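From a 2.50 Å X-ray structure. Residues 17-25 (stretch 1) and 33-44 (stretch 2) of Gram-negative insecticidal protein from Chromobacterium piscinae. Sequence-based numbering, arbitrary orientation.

Stretch 1, residues 17-25: TSMGMGYDV
Stretch 2 33-44: ESLLGQPLFDFG

What polar bonds tie the two stretches together? The firmest are two backbone hydrogen bonds that flank the pairing of Tyr23 with Leu35. Asp24 N donates to Ser34 O over 2.9 Å, almost straight at 177°, and Leu36 N donates to Gly22 O, also over 2.9 Å, at 147°. The stretches run antiparallel here, and Tyr23 and Leu35 form a non-hydrogen-bonded pair with their CA atoms 4.7 Å apart. Gly22 O is also approached by Leu35 CA at 3.6 Å, a CA-H...O contact. Farther along, Leu40 N reaches Gly20 O at 3.4 Å in a weak bond. A water adds a side-chain link beside the strands, lying 2.9 Å from Ser34 OG and donating a weak 3.5 Å bond to Asp24 OD2; Asp24 is t at chi1, Ser34 m.

How does the backbone set this register? Stretch 1 enters through a type II turn from Ser18 to Met21, closed by a weak bond from Met21 N to Ser18 O of 3.4 Å. Met19 (phi/psi -74/135) and Gly20 (72/17) occupy its central positions, and extended conformations follow at Met21 (-92/147), Gly22 (-57/149) and Tyr23 (-130/137). In stretch 2, Leu35 (-71/150) and Leu36 (-115/156) are extended before the chain turns a corner at Gly37 (-54/-68) and Gln38 (-75/126). Beyond the corner, Met21 and Pro39 have CA atoms 5.2 Å apart, and Gly20 and Leu40 6.1 Å.

Why does glycine suit position 20? The positive phi of Gly20 by itself favours glycine, and a CB there would point toward stretch 2, only 2.6 Å from Phe43 CZ and 2.8 Å from Phe41 CD2. Without one, Gly20 CA sits 4.0 Å from Phe43 CZ, at the ring edge, and Gly20 O lies 3.6 Å from Phe41 CD2. Both phenylalanines are m at chi1, with chi2 of -68° for Phe43 and -76° for Phe41.

Which side chains pack around this backbone frame? Tyr23 (t, chi2 86°) and Leu35 (m, t) project from the same face of the pairing, Tyr23 CD1 lying 4.0 Å from Leu35 CD2 with that methyl at the ring edge. Ser34 CB covers one face of the tyrosine, 4.0 Å from its ring centroid and 3.5 Å from Tyr23 CZ; its small side chain combines this CH-pi contact with the water link. Leu35 also sends CD2 to within 3.7 Å of Met21 CB and CD1 to within 3.4 Å of Ser18 OG. Met21 is m at chi1 and m at chi2, with chi3 at 101°. Its flexible, unbranched chain brings CE to 3.4 Å from Pro39 CB, although its CA-to-CB bond points away overall. Leu36 (m, t) points toward stretch 1, its CD1 3.9 Å from Tyr23 C. Together the stretches bury 711 Å², both sides summed.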

ATOM      1  N   THR A  17     -22.365  -8.555 -11.459  1.00 13.68           N
ATOM      2  CA  THR A  17     -22.177  -8.151 -12.856  1.00 13.84           C
ATOM      3  C   THR A  17     -22.422  -9.293 -13.803  1.00 13.92           C
ATOM      4  O   THR A  17     -22.586  -9.061 -14.989  1.00 13.52           O
ATOM      5  CB  THR A  17     -20.754  -7.646 -13.146  1.00 13.90           C
ATOM      6  OG1 THR A  17     -19.812  -8.687 -12.835  1.00 14.30           O
ATOM      7  CG2 THR A  17     -20.435  -6.386 -12.322  1.00 14.20           C
ATOM      8  N   SER A  18     -22.402 -10.522 -13.293  1.00 14.39           N
ATOM      9  CA  SER A  18     -22.707 -11.688 -14.121  1.00 14.44           C
ATOM     10  C   SER A  18     -24.191 -11.958 -14.270  1.00 13.67           C
ATOM     11  O   SER A  18     -24.576 -12.653 -15.182  1.00 13.46           O
ATOM     12  CB  SER A  18     -22.040 -12.921 -13.545  1.00 14.67           C
ATOM     13  OG  SER A  18     -20.655 -12.711 -13.482  1.00 16.31           O
ATOM     14  N   MET A  19     -25.006 -11.413 -13.376  1.00 13.25           N
ATOM     15  CA  MET A  19     -26.408 -11.753 -13.338  1.00 13.96           C
ATOM     16  C   MET A  19     -27.174 -11.104 -14.489  1.00 14.12           C
ATOM     17  O   MET A  19     -26.945  -9.939 -14.855  1.00 13.54           O
ATOM     18  CB  MET A  19     -27.018 -11.368 -12.007  1.00 14.49           C
ATOM     19  CG  MET A  19     -26.378 -12.078 -10.819  1.00 14.80           C
ATOM     20  SD  MET A  19     -26.140 -13.865 -11.008  1.00 15.37           S
ATOM     21  CE  MET A  19     -27.857 -14.424 -10.918  1.00 15.14           C
ATOM     22  N   GLY A  20     -28.027 -11.895 -15.122  1.00 14.34           N
ATOM     23  CA  GLY A  20     -28.822 -11.394 -16.205  1.00 15.03           C
ATOM     24  C   GLY A  20     -28.050 -11.135 -17.476  1.00 15.20           C
ATOM     25  O   GLY A  20     -28.532 -10.430 -18.352  1.00 17.09           O
ATOM     26  N   MET A  21     -26.857 -11.697 -17.583  1.00 15.74           N
ATOM     27  CA  MET A  21     -26.053 -11.558 -18.777  1.00 16.31           C
ATOM     28  C   MET A  21     -26.401 -12.727 -19.653  1.00 16.06           C
ATOM     29  O   MET A  21     -26.631 -13.833 -19.143  1.00 15.68           O
ATOM     30  CB  MET A  21     -24.568 -11.688 -18.488  1.00 17.59           C
ATOM     31  CG  MET A  21     -23.845 -10.512 -17.866  1.00 19.36           C
ATOM     32  SD  MET A  21     -24.073  -8.916 -18.701  1.00 22.30           S
ATOM     33  CE  MET A  21     -25.269  -8.269 -17.559  1.00 23.45           C
ATOM     34  N   GLY A  22     -26.362 -12.495 -20.971  1.00 15.31           N
ATOM     35  CA  GLY A  22     -26.313 -13.599 -21.917  1.00 15.07           C
ATOM     36  C   GLY A  22     -25.132 -14.522 -21.676  1.00 14.58           C
ATOM     37  O   GLY A  22     -24.082 -14.090 -21.188  1.00 13.91           O
ATOM     38  N   TYR A  23     -25.311 -15.799 -22.002  1.00 14.48           N
ATOM     39  CA  TYR A  23     -24.265 -16.789 -21.812  1.00 14.76           C
ATOM     40  C   TYR A  23     -24.052 -17.597 -23.061  1.00 15.08           C
ATOM     41  O   TYR A  23     -25.021 -18.010 -23.700  1.00 16.85           O
ATOM     42  CB  TYR A  23     -24.591 -17.719 -20.679  1.00 13.67           C
ATOM     43  CG  TYR A  23     -23.402 -18.433 -20.151  1.00 13.53           C
ATOM     44  CD1 TYR A  23     -22.612 -17.853 -19.192  1.00 13.70           C
ATOM     45  CD2 TYR A  23     -23.057 -19.697 -20.605  1.00 13.92           C
ATOM     46  CE1 TYR A  23     -21.509 -18.506 -18.685  1.00 13.57           C
ATOM     47  CE2 TYR A  23     -21.944 -20.359 -20.094  1.00 13.22           C
ATOM     48  CZ  TYR A  23     -21.177 -19.759 -19.133  1.00 13.08           C
ATOM     49  OH  TYR A  23     -20.071 -20.378 -18.592  1.00 13.50           O
ATOM     50  N   ASP A  24     -22.784 -17.830 -23.383  1.00 15.11           N
ATOM     51  CA  ASP A  24     -22.436 -18.718 -24.458  1.00 15.99           C
ATOM     52  C   ASP A  24     -22.529 -20.151 -23.940  1.00 16.25           C
ATOM     53  O   ASP A  24     -21.601 -20.681 -23.341  1.00 15.82           O
ATOM     54  CB  ASP A  24     -21.036 -18.422 -24.980  1.00 17.10           C
ATOM     55  CG  ASP A  24     -20.646 -19.322 -26.136  1.00 18.67           C
ATOM     56  OD1 ASP A  24     -21.446 -20.218 -26.525  1.00 17.48           O
ATOM     57  OD2 ASP A  24     -19.515 -19.132 -26.645  1.00 21.00           O
ATOM     58  N   VAL A  25     -23.653 -20.796 -24.226  1.00 16.69           N
ATOM     59  CA  VAL A  25     -23.895 -22.161 -23.765  1.00 16.40           C
ATOM     60  C   VAL A  25     -22.964 -23.182 -24.401  1.00 16.40           C
ATOM     61  O   VAL A  25     -22.874 -24.315 -23.928  1.00 16.08           O
ATOM     62  CB  VAL A  25     -25.353 -22.590 -23.967  1.00 17.11           C
ATOM     63  CG1 VAL A  25     -26.279 -21.675 -23.175  1.00 17.35           C
ATOM     64  CG2 VAL A  25     -25.745 -22.619 -25.446  1.00 17.85           C
ATOM     65  N   GLU A  33     -15.836 -15.824 -18.320  1.00 22.55           N
ATOM     66  CA  GLU A  33     -15.262 -15.724 -19.656  1.00 25.46           C
ATOM     67  C   GLU A  33     -16.288 -16.009 -20.746  1.00 22.58           C
ATOM     68  O   GLU A  33     -16.118 -15.531 -21.856  1.00 22.98           O
ATOM     69  CB  GLU A  33     -14.072 -16.671 -19.833  1.00 29.93           C
ATOM     70  CG  GLU A  33     -12.777 -16.322 -19.094  1.00 33.72           C
ATOM     71  CD  GLU A  33     -11.622 -17.228 -19.573  1.00 40.55           C
ATOM     72  OE1 GLU A  33     -11.161 -18.160 -18.852  1.00 42.57           O
ATOM     73  OE2 GLU A  33     -11.183 -17.034 -20.726  1.00 44.72           O
ATOM     74  N   SER A  34     -17.342 -16.759 -20.448  1.00 20.98           N
ATOM     75  CA  SER A  34     -18.370 -17.046 -21.435  1.00 21.32           C
ATOM     76  C   SER A  34     -19.634 -16.174 -21.299  1.00 22.50           C
ATOM     77  O   SER A  34     -20.669 -16.473 -21.950  1.00 20.92           O
ATOM     78  CB  SER A  34     -18.732 -18.522 -21.387  1.00 21.64           C
ATOM     79  OG  SER A  34     -17.652 -19.287 -21.854  1.00 22.55           O
ATOM     80  N   LEU A  35     -19.560 -15.113 -20.485  1.00 21.67           N
ATOM     81  CA  LEU A  35     -20.602 -14.094 -20.486  1.00 23.89           C
ATOM     82  C   LEU A  35     -20.525 -13.287 -21.771  1.00 25.42           C
ATOM     83  O   LEU A  35     -19.467 -13.156 -22.346  1.00 24.77           O
ATOM     84  CB  LEU A  35     -20.476 -13.151 -19.290  1.00 23.83           C
ATOM     85  CG  LEU A  35     -20.586 -13.791 -17.916  1.00 23.59           C
ATOM     86  CD1 LEU A  35     -20.096 -12.815 -16.863  1.00 24.72           C
ATOM     87  CD2 LEU A  35     -21.990 -14.238 -17.627  1.00 23.17           C
ATOM     88  N   LEU A  36     -21.667 -12.796 -22.218  1.00 27.59           N
ATOM     89  CA  LEU A  36     -21.791 -12.091 -23.481  1.00 29.20           C
ATOM     90  C   LEU A  36     -22.170 -10.672 -23.182  1.00 30.86           C
ATOM     91  O   LEU A  36     -22.790 -10.394 -22.162  1.00 34.11           O
ATOM     92  CB  LEU A  36     -22.852 -12.724 -24.359  1.00 28.74           C
ATOM     93  CG  LEU A  36     -22.623 -14.188 -24.751  1.00 30.31           C
ATOM     94  CD1 LEU A  36     -23.868 -14.642 -25.533  1.00 29.78           C
ATOM     95  CD2 LEU A  36     -21.341 -14.369 -25.579  1.00 29.06           C
ATOM     96  N   GLY A  37     -21.853  -9.791 -24.122  1.00 31.71           N
ATOM     97  CA  GLY A  37     -21.655  -8.372 -23.858  1.00 32.73           C
ATOM     98  C   GLY A  37     -22.745  -7.606 -23.155  1.00 35.54           C
ATOM     99  O   GLY A  37     -22.548  -7.145 -22.024  1.00 34.03           O
ATOM    100  N   GLN A  38     -23.881  -7.444 -23.840  1.00 40.96           N
ATOM    101  CA  GLN A  38     -24.948  -6.525 -23.394  1.00 49.92           C
ATOM    102  C   GLN A  38     -25.741  -7.068 -22.209  1.00 48.47           C
ATOM    103  O   GLN A  38     -26.240  -8.199 -22.279  1.00 51.10           O
ATOM    104  CB  GLN A  38     -25.924  -6.116 -24.526  1.00 56.24           C
ATOM    105  CG  GLN A  38     -25.278  -5.168 -25.507  1.00 59.09           C
ATOM    106  CD  GLN A  38     -25.054  -5.758 -26.892  1.00 61.14           C
ATOM    107  OE1 GLN A  38     -24.764  -6.949 -27.046  1.00 64.15           O
ATOM    108  NE2 GLN A  38     -25.190  -4.918 -27.899  1.00 57.72           N
ATOM    109  N   PRO A  39     -25.856  -6.283 -21.104  1.00 47.80           N
ATOM    110  CA  PRO A  39     -26.852  -6.630 -20.068  1.00 46.76           C
ATOM    111  C   PRO A  39     -28.269  -6.627 -20.641  1.00 41.45           C
ATOM    112  O   PRO A  39     -28.588  -5.790 -21.465  1.00 41.08           O
ATOM    113  CB  PRO A  39     -26.684  -5.522 -19.017  1.00 48.28           C
ATOM    114  CG  PRO A  39     -25.294  -5.015 -19.219  1.00 48.17           C
ATOM    115  CD  PRO A  39     -25.053  -5.111 -20.712  1.00 47.74           C
ATOM    116  N   LEU A  40     -29.081  -7.583 -20.220  1.00 35.72           N
ATOM    117  CA  LEU A  40     -30.419  -7.760 -20.774  1.00 31.42           C
ATOM    118  C   LEU A  40     -31.433  -6.967 -20.002  1.00 30.42           C
ATOM    119  O   LEU A  40     -32.459  -6.570 -20.550  1.00 33.83           O
ATOM    120  CB  LEU A  40     -30.815  -9.235 -20.737  1.00 32.55           C
ATOM    121  CG  LEU A  40     -30.335 -10.115 -21.899  1.00 32.54           C
ATOM    122  CD1 LEU A  40     -28.937  -9.787 -22.428  1.00 32.67           C
ATOM    123  CD2 LEU A  40     -30.441 -11.575 -21.480  1.00 31.60           C
ATOM    124  N   PHE A  41     -31.157  -6.723 -18.725  1.00 27.37           N
ATOM    125  CA  PHE A  41     -32.152  -6.200 -17.823  1.00 24.63           C
ATOM    126  C   PHE A  41     -31.672  -4.941 -17.161  1.00 23.68           C
ATOM    127  O   PHE A  41     -30.484  -4.650 -17.140  1.00 23.04           O
ATOM    128  CB  PHE A  41     -32.496  -7.236 -16.772  1.00 24.71           C
ATOM    129  CG  PHE A  41     -32.787  -8.595 -17.333  1.00 24.47           C
ATOM    130  CD1 PHE A  41     -33.987  -8.845 -17.959  1.00 26.37           C
ATOM    131  CD2 PHE A  41     -31.859  -9.607 -17.250  1.00 24.29           C
ATOM    132  CE1 PHE A  41     -34.275 -10.105 -18.473  1.00 26.92           C
ATOM    133  CE2 PHE A  41     -32.127 -10.858 -17.772  1.00 25.96           C
ATOM    134  CZ  PHE A  41     -33.342 -11.105 -18.387  1.00 26.77           C
ATOM    135  N   ASP A  42     -32.641  -4.176 -16.677  1.00 23.33           N
ATOM    136  CA  ASP A  42     -32.435  -2.984 -15.886  1.00 23.43           C
ATOM    137  C   ASP A  42     -32.943  -3.443 -14.526  1.00 21.49           C
ATOM    138  O   ASP A  42     -34.134  -3.649 -14.361  1.00 20.76           O
ATOM    139  CB  ASP A  42     -33.291  -1.844 -16.452  1.00 25.26           C
ATOM    140  CG  ASP A  42     -33.251  -0.569 -15.587  1.00 27.38           C
ATOM    141  OD1 ASP A  42     -32.597  -0.523 -14.524  1.00 28.50           O
ATOM    142  OD2 ASP A  42     -33.874   0.444 -15.976  1.00 27.54           O
ATOM    143  N   PHE A  43     -32.041  -3.614 -13.565  1.00 19.59           N
ATOM    144  CA  PHE A  43     -32.396  -4.224 -12.274  1.00 18.40           C
ATOM    145  C   PHE A  43     -32.881  -3.252 -11.197  1.00 18.03           C
ATOM    146  O   PHE A  43     -33.099  -3.668 -10.056  1.00 16.57           O
ATOM    147  CB  PHE A  43     -31.226  -5.062 -11.752  1.00 18.18           C
ATOM    148  CG  PHE A  43     -30.999  -6.316 -12.525  1.00 17.59           C
ATOM    149  CD1 PHE A  43     -31.925  -7.342 -12.472  1.00 17.30           C
ATOM    150  CD2 PHE A  43     -29.859  -6.476 -13.298  1.00 17.78           C
ATOM    151  CE1 PHE A  43     -31.714  -8.496 -13.185  1.00 17.13           C
ATOM    152  CE2 PHE A  43     -29.640  -7.638 -14.002  1.00 17.42           C
ATOM    153  CZ  PHE A  43     -30.558  -8.647 -13.945  1.00 16.93           C
ATOM    154  N   GLY A  44     -33.054  -1.979 -11.566  1.00 18.40           N
ATOM    155  CA  GLY A  44     -33.415  -0.925 -10.634  1.00 19.58           C
ATOM    156  C   GLY A  44     -32.158  -0.426  -9.944  1.00 21.46           C
ATOM    157  O   GLY A  44     -31.168  -1.212  -9.716  1.00 22.22           O
TER
HETATM  158  O   HOH W   1     -16.979 -18.143 -24.450  1.00 14.97           O